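Local coordinates for putative exported protein (Bacteroides fragilis, PDB 3FZX), which is of unknown function but binds calcium ions and adopts a YmcC-like barrel of the LolA/LolB clan, consistent with a role in lipid binding, at residues T20-T25 / T31-Y36; D84-P89 / G127-Y132; P89-M94 / A141-F146; Y170-W175 / S198-N203. All blocks are in the same frame, centred on the assembly; numbering follows the deposited sequence.

Contact 1 (T20-T25 / T31-Y36)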
loop_
_atom_site.group_PDB
_atom_site.type_symbol
_atom_site.label_atom_id
_atom_site.label_comp_id
_atom_site.label_asym_id
_atom_site.label_seq_id
_atom_site.Cartn_x
_atom_site.Cartn_y
_atom_site.Cartn_z
ATOM N N THR A 20 -14.217 15.342 9.290
ATOM C CA THR A 20 -15.451 14.716 8.844
ATOM C C THR A 20 -15.759 15.202 7.453
ATOM O O THR A 20 -15.690 16.394 7.192
ATOM C CB THR A 20 -16.602 15.081 9.751
ATOM O OG1 THR A 20 -16.237 14.724 11.078
ATOM C CG2 THR A 20 -17.916 14.347 9.344
ATOM N N ARG A 21 -16.089 14.265 6.564
ATOM C CA ARG A 21 -16.516 14.592 5.224
ATOM C C ARG A 21 -17.884 13.910 4.964
ATOM O O ARG A 21 -18.085 12.736 5.295
ATOM C CB ARG A 21 -15.452 14.144 4.227
ATOM C CG ARG A 21 -15.587 14.851 2.895
ATOM C CD ARG A 21 -14.344 14.847 2.023
ATOM N NE ARG A 21 -14.221 13.572 1.320
ATOM C CZ ARG A 21 -13.332 12.623 1.580
ATOM N NH1 ARG A 21 -12.415 12.790 2.524
ATOM N NH2 ARG A 21 -13.352 11.498 0.866
ATOM N N ASN A 22 -18.821 14.662 4.399
ATOM C CA ASN A 22 -20.162 14.163 4.090
ATOM C C ASN A 22 -20.248 13.741 2.626
ATOM O O ASN A 22 -19.630 14.390 1.766
ATOM C CB ASN A 22 -21.231 15.235 4.393
ATOM C CG ASN A 22 -21.524 15.364 5.871
ATOM O OD1 ASN A 22 -20.943 14.671 6.701
ATOM N ND2 ASN A 22 -22.443 16.238 6.203
ATOM N N CYS A 23 -21.034 12.681 2.360
ATOM C CA CYS A 23 -21.256 12.151 1.002
ATOM C C CYS A 23 -22.685 12.328 0.589
ATOM O O CYS A 23 -23.576 12.017 1.380
ATOM C CB CYS A 23 -20.945 10.661 0.966
ATOM S SG CYS A 23 -19.247 10.358 1.518
ATOM N N TYR A 24 -22.883 12.772 -0.657
ATOM C CA TYR A 24 -24.195 13.118 -1.185
ATOM C C TYR A 24 -24.507 12.449 -2.536
ATOM O O TYR A 24 -23.596 12.199 -3.336
ATOM C CB TYR A 24 -24.308 14.653 -1.379
ATOM C CG TYR A 24 -23.988 15.450 -0.135
ATOM C CD1 TYR A 24 -24.979 15.731 0.807
ATOM C CD2 TYR A 24 -22.686 15.939 0.098
ATOM C CE1 TYR A 24 -24.682 16.449 1.975
ATOM C CE2 TYR A 24 -22.390 16.664 1.240
ATOM C CZ TYR A 24 -23.393 16.914 2.182
ATOM O OH TYR A 24 -23.120 17.593 3.343
ATOM N N THR A 25 -25.814 12.211 -2.771
ATOM C CA THR A 25 -26.339 11.838 -4.073
ATOM C C THR A 25 -26.288 13.099 -4.932
ATOM O O THR A 25 -26.159 14.248 -4.416
ATOM C CB THR A 25 -27.833 11.309 -4.031
ATOM O OG1 THR A 25 -28.778 12.392 -3.819
ATOM C CG2 THR A 25 -28.028 10.228 -2.981
ATOM N N THR A 31 -25.934 10.649 2.104
ATOM C CA THR A 31 -25.899 9.176 2.160
ATOM C C THR A 31 -24.934 8.648 3.223
ATOM O O THR A 31 -25.232 7.684 3.921
ATOM C CB THR A 31 -25.517 8.542 0.766
ATOM O OG1 THR A 31 -24.175 8.900 0.382
ATOM C CG2 THR A 31 -26.470 9.015 -0.322
ATOM N N ASN A 32 -23.769 9.273 3.369
ATOM C CA ASN A 32 -22.757 8.739 4.285
ATOM C C ASN A 32 -21.905 9.807 4.900
ATOM O O ASN A 32 -21.788 10.913 4.365
ATOM C CB ASN A 32 -21.832 7.734 3.563
ATOM C CG ASN A 32 -22.583 6.537 3.000
ATOM O OD1 ASN A 32 -23.129 6.603 1.906
ATOM N ND2 ASN A 32 -22.634 5.460 3.757
ATOM N N ILE A 33 -21.293 9.448 6.024
ATOM C CA ILE A 33 -20.387 10.338 6.742
ATOM C C ILE A 33 -19.083 9.597 6.960
ATOM O O ILE A 33 -19.112 8.473 7.473
ATOM C CB ILE A 33 -20.951 10.728 8.107
ATOM C CG1 ILE A 33 -22.350 11.350 7.951
ATOM C CG2 ILE A 33 -19.962 11.662 8.843
ATOM C CD1 ILE A 33 -23.091 11.491 9.260
ATOM N N LEU A 34 -17.961 10.208 6.547
ATOM C CA LEU A 34 -16.632 9.626 6.734
ATOM C C LEU A 34 -15.873 10.451 7.780
ATOM O O LEU A 34 -15.798 11.690 7.684
ATOM C CB LEU A 34 -15.854 9.612 5.413
ATOM C CG LEU A 34 -14.385 9.125 5.468
ATOM C CD1 LEU A 34 -14.250 7.663 6.032
ATOM C CD2 LEU A 34 -13.686 9.262 4.091
ATOM N N VAL A 35 -15.301 9.766 8.765
ATOM C CA VAL A 35 -14.592 10.416 9.873
ATOM C C VAL A 35 -13.198 9.821 9.978
ATOM O O VAL A 35 -13.055 8.590 10.082
ATOM C CB VAL A 35 -15.297 10.190 11.231
ATOM C CG1 VAL A 35 -14.576 10.980 12.332
ATOM C CG2 VAL A 35 -16.758 10.584 11.168
ATOM N N TYR A 36 -12.184 10.680 9.923
ATOM C CA TYR A 36 -10.801 10.276 10.114
ATOM C C TYR A 36 -10.337 10.838 11.443
ATOM O O TYR A 36 -10.653 11.987 11.768
ATOM C CB TYR A 36 -9.912 10.889 9.038
ATOM C CG TYR A 36 -10.044 10.320 7.663
ATOM C CD1 TYR A 36 -9.614 9.019 7.386
ATOM C CD2 TYR A 36 -10.513 11.099 6.604
ATOM C CE1 TYR A 36 -9.684 8.483 6.074
ATOM C CE2 TYR A 36 -10.591 10.585 5.306
ATOM C CZ TYR A 36 -10.178 9.276 5.042
ATOM O OH TYR A 36 -10.255 8.775 3.750
#
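Both Arg21 and Leu34 turn CG away from their own backbone N (chi1 -160° in the arginine), which sends the two side chains off side by side from one face of an antiparallel hairpin, strands 18-25 and 30-44 of the barrel. Leu34 CD2 lies 3.9 Å from Arg21 NH2. A bend in the arginine chain brings NH1 to the edge of the Tyr36 ring, in its plane and 4.0 Å from Tyr36 CE2, with guanidinium and ring 34° apart. The guanidinium charge is met by Asp84 through NH1, and Tyr36 OH bonds the same carboxylate; Arg21 NE is held by Ser211. Arg21 and Leu34 form a hydrogen-bonded pair, the Leu34 N to Arg21 O bond being 2.8 Å long and almost straight at 177°. The register slips at the loop end of the hairpin: Cys23 O accepts from Thr31 N at 2.8 Å and more weakly from Asn32 N at 3.4 Å, the signature of a classic beta bulge. Cys23 and Asn32 share the arginine's face and meet Leu92 of helix 89-94. The other face carries Thr20, Asn22, Ile33 and Val35. There the methyls Thr20 CG2 and Ile33 CG2 press together at 3.4 Å, tighter than usual, and Asn22 OD1 runs alongside the isoleucine, 3.8 Å from Ile33 CG1.

Contact 2 (D84-P89 / G127-Y132)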
loop_
_atom_site.group_PDB
_atom_site.type_symbol
_atom_site.label_atom_id
_atom_site.label_comp_id
_atom_site.label_asym_id
_atom_site.label_seq_id
_atom_site.Cartn_x
_atom_site.Cartn_y
_atom_site.Cartn_z
ATOM N N ASP A 84 -10.334 7.498 0.352
ATOM C CA ASP A 84 -11.235 8.473 -0.243
ATOM C C ASP A 84 -12.013 8.018 -1.498
ATOM O O ASP A 84 -13.180 8.398 -1.664
ATOM C CB ASP A 84 -10.479 9.786 -0.460
ATOM C CG ASP A 84 -9.886 10.350 0.890
ATOM O OD1 ASP A 84 -10.670 10.491 1.873
ATOM O OD2 ASP A 84 -8.646 10.602 0.976
ATOM N N VAL A 85 -11.427 7.165 -2.341
ATOM C CA VAL A 85 -12.163 6.630 -3.493
ATOM C C VAL A 85 -13.236 5.622 -3.017
ATOM O O VAL A 85 -14.135 5.307 -3.769
ATOM C CB VAL A 85 -11.242 5.994 -4.603
ATOM C CG1 VAL A 85 -9.971 6.815 -4.811
ATOM C CG2 VAL A 85 -10.896 4.558 -4.284
ATOM N N ALA A 86 -13.136 5.121 -1.776
ATOM C CA ALA A 86 -14.233 4.336 -1.169
ATOM C C ALA A 86 -15.507 5.170 -0.921
ATOM O O ALA A 86 -16.561 4.594 -0.626
ATOM C CB ALA A 86 -13.795 3.641 0.137
ATOM N N THR A 87 -15.439 6.495 -1.062
ATOM C CA THR A 87 -16.654 7.299 -0.980
ATOM C C THR A 87 -17.484 7.207 -2.255
ATOM O O THR A 87 -18.525 7.827 -2.337
ATOM C CB THR A 87 -16.415 8.786 -0.625
ATOM O OG1 THR A 87 -15.950 9.497 -1.771
ATOM C CG2 THR A 87 -15.436 8.934 0.513
ATOM N N PHE A 88 -17.059 6.428 -3.247
ATOM C CA PHE A 88 -17.904 6.201 -4.431
ATOM C C PHE A 88 -19.128 5.388 -3.975
ATOM O O PHE A 88 -19.002 4.545 -3.100
ATOM C CB PHE A 88 -17.121 5.465 -5.513
ATOM C CG PHE A 88 -15.978 6.276 -6.134
ATOM C CD1 PHE A 88 -15.611 7.549 -5.662
ATOM C CD2 PHE A 88 -15.230 5.725 -7.180
ATOM C CE1 PHE A 88 -14.556 8.259 -6.244
ATOM C CE2 PHE A 88 -14.164 6.432 -7.765
ATOM C CZ PHE A 88 -13.826 7.694 -7.287
ATOM N N PRO A 89 -20.323 5.658 -4.529
ATOM C CA PRO A 89 -21.527 4.963 -4.054
ATOM C C PRO A 89 -21.495 3.421 -4.081
ATOM O O PRO A 89 -22.006 2.773 -3.154
ATOM C CB PRO A 89 -22.613 5.480 -5.008
ATOM C CG PRO A 89 -22.160 6.823 -5.381
ATOM C CD PRO A 89 -20.664 6.739 -5.475
ATOM N N GLY A 127 -3.877 4.211 -9.511
ATOM C CA GLY A 127 -4.006 3.317 -8.374
ATOM C C GLY A 127 -5.264 2.508 -8.450
ATOM O O GLY A 127 -6.225 2.935 -9.089
ATOM N N THR A 128 -5.239 1.338 -7.800
ATOM C CA THR A 128 -6.380 0.427 -7.778
ATOM C C THR A 128 -6.724 0.037 -6.338
ATOM O O THR A 128 -5.861 -0.380 -5.565
ATOM C CB THR A 128 -6.103 -0.812 -8.620
ATOM O OG1 THR A 128 -5.820 -0.379 -9.948
ATOM C CG2 THR A 128 -7.297 -1.769 -8.633
ATOM N N LEU A 129 -7.984 0.237 -5.986
ATOM C CA LEU A 129 -8.523 -0.156 -4.699
ATOM C C LEU A 129 -9.450 -1.338 -4.928
ATOM O O LEU A 129 -10.316 -1.281 -5.799
ATOM C CB LEU A 129 -9.305 1.009 -4.072
ATOM C CG LEU A 129 -9.938 0.771 -2.710
ATOM C CD1 LEU A 129 -8.903 0.573 -1.599
ATOM C CD2 LEU A 129 -10.882 1.928 -2.426
ATOM N N ARG A 130 -9.269 -2.398 -4.142
ATOM C CA ARG A 130 -10.154 -3.561 -4.174
ATOM C C ARG A 130 -10.806 -3.734 -2.804
ATOM O O ARG A 130 -10.129 -3.627 -1.780
ATOM C CB ARG A 130 -9.370 -4.813 -4.584
ATOM C CG ARG A 130 -8.992 -4.782 -6.104
ATOM C CD ARG A 130 -8.011 -5.829 -6.450
ATOM N NE ARG A 130 -7.830 -5.976 -7.891
ATOM C CZ ARG A 130 -6.988 -6.819 -8.478
ATOM N NH1 ARG A 130 -6.182 -7.596 -7.759
ATOM N NH2 ARG A 130 -6.942 -6.883 -9.804
ATOM N N LEU A 131 -12.121 -3.979 -2.796
ATOM C CA LEU A 131 -12.864 -4.233 -1.567
ATOM C C LEU A 131 -13.468 -5.630 -1.648
ATOM O O LEU A 131 -13.824 -6.113 -2.721
ATOM C CB LEU A 131 -13.958 -3.181 -1.344
ATOM C CG LEU A 131 -13.482 -1.724 -1.382
ATOM C CD1 LEU A 131 -13.509 -1.158 -2.785
ATOM C CD2 LEU A 131 -14.309 -0.857 -0.452
ATOM N N TYR A 132 -13.545 -6.306 -0.520
ATOM C CA TYR A 132 -14.105 -7.662 -0.495
ATOM C C TYR A 132 -14.590 -7.994 0.883
ATOM O O TYR A 132 -13.988 -7.586 1.856
ATOM C CB TYR A 132 -13.077 -8.721 -0.902
ATOM C CG TYR A 132 -11.650 -8.295 -0.730
ATOM C CD1 TYR A 132 -10.956 -8.466 0.476
ATOM C CD2 TYR A 132 -10.985 -7.715 -1.810
ATOM C CE1 TYR A 132 -9.633 -8.035 0.579
ATOM C CE2 TYR A 132 -9.693 -7.288 -1.725
ATOM C CZ TYR A 132 -9.015 -7.436 -0.555
ATOM O OH TYR A 132 -7.737 -6.971 -0.612
#
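Val85 and Leu129 point at each other from opposite elements and slide past one another in opposite directions, branch against branch. The touching groups are methyls: Val85 CG2 lies 3.2 Å from Leu129 CD2, so short for two methyls that the exact length is doubtful, and 3.9 Å from Leu129 CB. Leu129 is extended at its first torsion, with CG opposite the backbone N (chi1 -180°), which carries CD2 inward, to the turn, while Val85 holds CG2 in the crowded position between its N and carbonyl carbon. The same leucine methyl also borders Ala86, 4.2 Å from Ala86 CB. Segment 84-87 is a short 3-10 turn leading to helix 89-94, and it rests on the inner side of strand 127-133; a helical segment set against a curved antiparallel sheet is in keeping with the LolA/LolB clan. Asp84 O holds the turn twice, taking Thr87 N at 3.0 Å and Thr87 OG1 at 3.0 Å, the latter nearly in line with the carbonyl (173°). Val85 O lies over one face of the Phe88 ring, offset toward its rim, and also accepts from Phe88 N at 3.2 Å. Around the pair, Met101 touches Leu129 and Val145 touches Val85. On the outer side of the strand, Arg130 forms a salt bridge with Glu49 of the second subunit, and Tyr132 OH bonds that same glutamate.

Contact 3 (P89-M94 / A141-F146)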
loop_
_atom_site.group_PDB
_atom_site.type_symbol
_atom_site.label_atom_id
_atom_site.label_comp_id
_atom_site.label_asym_id
_atom_site.label_seq_id
_atom_site.Cartn_x
_atom_site.Cartn_y
_atom_site.Cartn_z
ATOM N N PRO A 89 -20.323 5.658 -4.529
ATOM C CA PRO A 89 -21.527 4.963 -4.054
ATOM C C PRO A 89 -21.495 3.421 -4.081
ATOM O O PRO A 89 -22.006 2.773 -3.154
ATOM C CB PRO A 89 -22.613 5.480 -5.008
ATOM C CG PRO A 89 -22.160 6.823 -5.381
ATOM C CD PRO A 89 -20.664 6.739 -5.475
ATOM N N THR A 90 -20.909 2.852 -5.133
ATOM C CA THR A 90 -20.768 1.388 -5.257
ATOM C C THR A 90 -20.021 0.855 -4.057
ATOM O O THR A 90 -20.401 -0.148 -3.488
ATOM C CB THR A 90 -20.045 0.977 -6.584
ATOM O OG1 THR A 90 -20.808 1.462 -7.689
ATOM C CG2 THR A 90 -19.888 -0.538 -6.718
ATOM N N ALA A 91 -18.998 1.581 -3.635
ATOM C CA ALA A 91 -18.203 1.193 -2.486
ATOM C C ALA A 91 -19.004 1.325 -1.194
ATOM O O ALA A 91 -19.132 0.367 -0.410
ATOM C CB ALA A 91 -16.956 2.036 -2.434
ATOM N N LEU A 92 -19.571 2.515 -0.988
ATOM C CA LEU A 92 -20.315 2.805 0.230
ATOM C C LEU A 92 -21.425 1.790 0.438
ATOM O O LEU A 92 -21.596 1.264 1.537
ATOM C CB LEU A 92 -20.898 4.227 0.188
ATOM C CG LEU A 92 -19.845 5.330 0.235
ATOM C CD1 LEU A 92 -20.474 6.704 -0.085
ATOM C CD2 LEU A 92 -19.145 5.260 1.621
ATOM N N ASN A 93 -22.136 1.498 -0.643
ATOM C CA ASN A 93 -23.285 0.600 -0.611
ATOM C C ASN A 93 -22.976 -0.879 -0.432
ATOM O O ASN A 93 -23.880 -1.633 -0.156
ATOM C CB ASN A 93 -24.155 0.811 -1.860
ATOM C CG ASN A 93 -24.865 2.176 -1.854
ATOM O OD1 ASN A 93 -24.817 2.892 -0.870
ATOM N ND2 ASN A 93 -25.515 2.528 -2.951
HETATM N N MSE A 94 -21.731 -1.312 -0.569
HETATM C CA MSE A 94 -21.441 -2.728 -0.351
HETATM C C MSE A 94 -20.731 -2.981 0.973
HETATM O O MSE A 94 -20.479 -4.139 1.318
HETATM C CB MSE A 94 -20.731 -3.366 -1.556
HETATM C CG MSE A 94 -19.508 -2.670 -2.119
HETATM SE SE MSE A 94 -17.925 -2.959 -1.047
HETATM C CE MSE A 94 -17.433 -4.832 -1.610
ATOM N N ALA A 141 -15.501 -5.636 -4.999
ATOM C CA ALA A 141 -15.463 -4.548 -5.958
ATOM C C ALA A 141 -14.024 -4.147 -6.237
ATOM O O ALA A 141 -13.157 -4.352 -5.397
ATOM C CB ALA A 141 -16.243 -3.349 -5.388
ATOM N N GLU A 142 -13.793 -3.571 -7.411
ATOM C CA GLU A 142 -12.516 -2.959 -7.772
ATOM C C GLU A 142 -12.740 -1.542 -8.306
ATOM O O GLU A 142 -13.583 -1.340 -9.206
ATOM C CB GLU A 142 -11.815 -3.772 -8.831
ATOM C CG GLU A 142 -10.474 -3.178 -9.291
ATOM C CD GLU A 142 -9.803 -4.023 -10.362
ATOM O OE1 GLU A 142 -9.105 -4.995 -10.039
ATOM O OE2 GLU A 142 -9.954 -3.702 -11.548
ATOM N N ILE A 143 -12.005 -0.570 -7.756
ATOM C CA ILE A 143 -12.053 0.822 -8.256
ATOM C C ILE A 143 -10.674 1.223 -8.784
ATOM O O ILE A 143 -9.709 1.343 -8.014
ATOM C CB ILE A 143 -12.496 1.853 -7.198
ATOM C CG1 ILE A 143 -13.858 1.484 -6.579
ATOM C CG2 ILE A 143 -12.640 3.261 -7.862
ATOM C CD1 ILE A 143 -14.194 2.268 -5.302
ATOM N N SER A 144 -10.582 1.410 -10.088
ATOM C CA SER A 144 -9.331 1.796 -10.723
ATOM C C SER A 144 -9.373 3.279 -11.050
ATOM O O SER A 144 -10.309 3.735 -11.708
ATOM C CB SER A 144 -9.128 0.997 -12.000
ATOM O OG SER A 144 -7.767 1.065 -12.389
ATOM N N VAL A 145 -8.384 4.030 -10.558
ATOM C CA VAL A 145 -8.289 5.497 -10.795
ATOM C C VAL A 145 -7.061 5.717 -11.671
ATOM O O VAL A 145 -5.972 5.198 -11.384
ATOM C CB VAL A 145 -8.175 6.300 -9.488
ATOM C CG1 VAL A 145 -8.037 7.802 -9.755
ATOM C CG2 VAL A 145 -9.398 6.034 -8.598
ATOM N N PHE A 146 -7.231 6.457 -12.757
ATOM C CA PHE A 146 -6.151 6.620 -13.718
ATOM C C PHE A 146 -6.256 7.908 -14.505
ATOM O O PHE A 146 -7.265 8.595 -14.463
ATOM C CB PHE A 146 -6.057 5.398 -14.651
ATOM C CG PHE A 146 -7.332 5.097 -15.399
ATOM C CD1 PHE A 146 -8.341 4.351 -14.800
ATOM C CD2 PHE A 146 -7.525 5.580 -16.683
ATOM C CE1 PHE A 146 -9.518 4.102 -15.470
ATOM C CE2 PHE A 146 -8.700 5.338 -17.366
ATOM C CZ PHE A 146 -9.701 4.595 -16.761
#
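The single helix of the chain, residues 89-94, lies against the inner face of the barrel, here on strand 136-158. It touches through two small apolar pairs. Ala91 CB meets Ile143 CD1 at 4.0 Å; the isoleucine reaches it because its chain is extended at the second torsion (chi2 166°), placing the terminal methyl toward the helix. Further along, Met94, a selenomethionine, folds twice, at chi2 and chi3 (both 77°), and brings its CE methyl over Ala141, 4.2 Å from Ala141 CB. The spacing fits strand geometry: Ala141 and Ile143 alternate with Glu142, which leaves on the other side to bridge Arg130 and to make a weak bond to Ser46 of the second subunit. Ala91 CA and Ala141 CA are 7.2 Å apart, and the small side chains at both positions are consistent with this close approach. The helix is held by its own backbone, Asn93 N bonding Pro89 O at 2.8 Å and Met94 N bonding Ala91 O at 3.1 Å. Met94 O is also bound by Asn139 just before the strand segment. The selenomethionine methyl comes closest at the strand backbone itself, Met94 CE standing 4.0 Å from Ala141 N.

Contact 4 (Y170-W175 / S198-N203)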
loop_
_atom_site.group_PDB
_atom_site.type_symbol
_atom_site.label_atom_id
_atom_site.label_comp_id
_atom_site.label_asym_id
_atom_site.label_seq_id
_atom_site.Cartn_x
_atom_site.Cartn_y
_atom_site.Cartn_z
ATOM N N TYR A 170 -9.721 13.042 -12.980
ATOM C CA TYR A 170 -9.317 11.631 -13.122
ATOM C C TYR A 170 -10.398 10.799 -13.821
ATOM O O TYR A 170 -11.560 11.183 -13.860
ATOM C CB TYR A 170 -8.991 11.002 -11.747
ATOM C CG TYR A 170 -10.124 10.999 -10.716
ATOM C CD1 TYR A 170 -11.048 9.952 -10.658
ATOM C CD2 TYR A 170 -10.252 12.026 -9.788
ATOM C CE1 TYR A 170 -12.085 9.941 -9.713
ATOM C CE2 TYR A 170 -11.283 12.028 -8.845
ATOM C CZ TYR A 170 -12.207 10.984 -8.811
ATOM O OH TYR A 170 -13.245 10.987 -7.878
ATOM N N GLU A 171 -9.989 9.689 -14.413
ATOM C CA GLU A 171 -10.923 8.717 -14.910
ATOM C C GLU A 171 -10.994 7.567 -13.943
ATOM O O GLU A 171 -10.085 7.371 -13.117
ATOM C CB GLU A 171 -10.501 8.252 -16.283
ATOM C CG GLU A 171 -10.415 9.441 -17.256
ATOM C CD GLU A 171 -10.522 9.013 -18.675
ATOM O OE1 GLU A 171 -11.627 8.588 -19.047
ATOM O OE2 GLU A 171 -9.514 9.081 -19.412
HETATM N N MSE A 172 -12.104 6.841 -13.983
HETATM C CA MSE A 172 -12.201 5.619 -13.189
HETATM C C MSE A 172 -13.079 4.514 -13.790
HETATM O O MSE A 172 -13.966 4.776 -14.599
HETATM C CB MSE A 172 -12.591 5.908 -11.726
HETATM C CG MSE A 172 -14.043 5.788 -11.405
HETATM SE SE MSE A 172 -14.916 7.421 -11.793
HETATM C CE MSE A 172 -15.215 8.111 -9.986
ATOM N N ASN A 173 -12.721 3.285 -13.421
ATOM C CA ASN A 173 -13.465 2.087 -13.776
ATOM C C ASN A 173 -13.847 1.420 -12.466
ATOM O O ASN A 173 -13.005 1.257 -11.574
ATOM C CB ASN A 173 -12.621 1.145 -14.636
ATOM C CG ASN A 173 -12.350 1.705 -16.025
ATOM O OD1 ASN A 173 -12.917 2.726 -16.422
ATOM N ND2 ASN A 173 -11.485 1.036 -16.771
ATOM N N ILE A 174 -15.127 1.083 -12.331
ATOM C CA ILE A 174 -15.642 0.425 -11.134
ATOM C C ILE A 174 -16.282 -0.890 -11.562
ATOM O O ILE A 174 -17.215 -0.892 -12.357
ATOM C CB ILE A 174 -16.705 1.265 -10.462
ATOM C CG1 ILE A 174 -16.147 2.647 -10.118
ATOM C CG2 ILE A 174 -17.278 0.503 -9.251
ATOM C CD1 ILE A 174 -17.212 3.721 -10.018
ATOM N N TRP A 175 -15.764 -1.998 -11.063
ATOM C CA TRP A 175 -16.273 -3.303 -11.392
ATOM C C TRP A 175 -16.744 -4.008 -10.139
ATOM O O TRP A 175 -16.089 -3.938 -9.114
ATOM C CB TRP A 175 -15.177 -4.116 -12.017
ATOM C CG TRP A 175 -15.625 -5.508 -12.350
ATOM C CD1 TRP A 175 -16.201 -5.905 -13.500
ATOM C CD2 TRP A 175 -15.556 -6.675 -11.509
ATOM N NE1 TRP A 175 -16.493 -7.233 -13.450
ATOM C CE2 TRP A 175 -16.117 -7.739 -12.237
ATOM C CE3 TRP A 175 -15.088 -6.915 -10.209
ATOM C CZ2 TRP A 175 -16.207 -9.054 -11.724
ATOM C CZ3 TRP A 175 -15.185 -8.215 -9.688
ATOM C CH2 TRP A 175 -15.749 -9.265 -10.443
ATOM N N SER A 198 -14.954 16.371 -3.596
ATOM C CA SER A 198 -14.846 15.497 -4.753
ATOM C C SER A 198 -16.197 15.373 -5.421
ATOM O O SER A 198 -17.241 15.576 -4.781
ATOM C CB SER A 198 -14.351 14.106 -4.378
ATOM O OG SER A 198 -15.387 13.375 -3.756
ATOM N N GLU A 199 -16.175 15.032 -6.708
ATOM C CA GLU A 199 -17.385 14.862 -7.504
ATOM C C GLU A 199 -17.182 13.704 -8.452
ATOM O O GLU A 199 -16.105 13.584 -9.033
ATOM C CB GLU A 199 -17.660 16.111 -8.333
ATOM C CG GLU A 199 -18.005 17.343 -7.530
ATOM C CD GLU A 199 -18.063 18.599 -8.386
ATOM O OE1 GLU A 199 -17.888 18.520 -9.620
ATOM O OE2 GLU A 199 -18.268 19.667 -7.812
ATOM N N GLN A 200 -18.215 12.863 -8.619
ATOM C CA GLN A 200 -18.164 11.733 -9.536
ATOM C C GLN A 200 -19.244 11.846 -10.602
ATOM O O GLN A 200 -20.395 12.184 -10.290
ATOM C CB GLN A 200 -18.302 10.409 -8.784
ATOM C CG GLN A 200 -17.154 10.164 -7.777
ATOM C CD GLN A 200 -17.294 11.004 -6.520
ATOM O OE1 GLN A 200 -18.375 11.062 -5.938
ATOM N NE2 GLN A 200 -16.208 11.673 -6.102
ATOM N N TYR A 201 -18.843 11.563 -11.851
ATOM C CA TYR A 201 -19.706 11.587 -13.050
ATOM C C TYR A 201 -19.633 10.274 -13.807
ATOM O O TYR A 201 -18.635 9.573 -13.717
ATOM C CB TYR A 201 -19.247 12.678 -14.008
ATOM C CG TYR A 201 -19.332 14.058 -13.417
ATOM C CD1 TYR A 201 -18.290 14.553 -12.655
ATOM C CD2 TYR A 201 -20.460 14.867 -13.600
ATOM C CE1 TYR A 201 -18.347 15.806 -12.091
ATOM C CE2 TYR A 201 -20.520 16.146 -13.035
ATOM C CZ TYR A 201 -19.453 16.589 -12.272
ATOM O OH TYR A 201 -19.432 17.813 -11.670
ATOM N N ASN A 202 -20.684 9.942 -14.565
ATOM C CA ASN A 202 -20.624 8.790 -15.485
ATOM C C ASN A 202 -20.096 9.315 -16.799
ATOM O O ASN A 202 -19.915 10.533 -16.949
ATOM C CB ASN A 202 -21.986 8.077 -15.665
ATOM C CG ASN A 202 -23.079 8.953 -16.287
ATOM O OD1 ASN A 202 -22.860 10.067 -16.807
ATOM N ND2 ASN A 202 -24.291 8.439 -16.216
ATOM N N ASN A 203 -19.909 8.445 -17.786
ATOM C CA ASN A 203 -19.334 8.948 -19.037
ATOM C C ASN A 203 -20.248 9.792 -19.917
ATOM O O ASN A 203 -19.805 10.286 -20.934
ATOM C CB ASN A 203 -18.507 7.890 -19.774
ATOM C CG ASN A 203 -17.051 7.827 -19.248
ATOM O OD1 ASN A 203 -16.516 8.823 -18.729
ATOM N ND2 ASN A 203 -16.411 6.663 -19.386
#
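Strand segments 170-175 and 198-202, which bring Tyr170 and Met172 to Gln200, cross at 63° with their axes 8.9 Å apart at closest; strand 180-190 lies between them in the barrel sheet, and backbone bonds of Tyr170 to Gly185 and of Met172 to Gly183 show that 180-190 is the direct neighbour of 161-175. Across that gap the contact is made mainly by side chains. Met172, a selenomethionine bent at its second and third torsions, lays its CE methyl against the aliphatic part of Gln200, 3.6 Å from Gln200 CG and 4.0 Å from Gln200 CB, the two chains crossing at about a right angle. Tyr170 approaches obliquely with its hydroxyl end, OH standing 4.0 Å from Gln200 CG, and its ring is turned 26° from the amide plane. Phe88, from the loop before helix 89-94, packs on all three residues and on Ile174. Outward, Tyr201 OH donates to Glu199 OE1 at 2.7 Å, meeting it from above the carboxylate plane, while Arg197 bridges the other oxygen. The Tyr170 side chain also lies about 7 Å from that of Glu149, a calcium ligand in the protein that binds none in this chain of the model. The Met172-Gln200 half is methyl against methylene, so it probably rests on dispersion and shape.

Overall arrangement
From the N terminus, contact 1 closes first, pairing the first two barrel strands across a short hairpin loop. Contacts 2 and 3 then cross: their segments alternate along the chain and share Pro89, so the loop 84-89 and helix 89-94 are laid in turn on neighbouring strands 127-133 and 136-158. Contact 4 follows in series, closing a loop over strand 180-190. The turn before the helix is the hub. Thr87 packs on Arg21 and Cys23 of contact 1, and Phe88 reaches Tyr170, Met172, Ile174 and Gln200 of contact 4. Adjacent strands 136-158 and 161-175 join contacts 3 and 4; contacts 2 and 3, and contact 4 through Trp175, reach the second subunit.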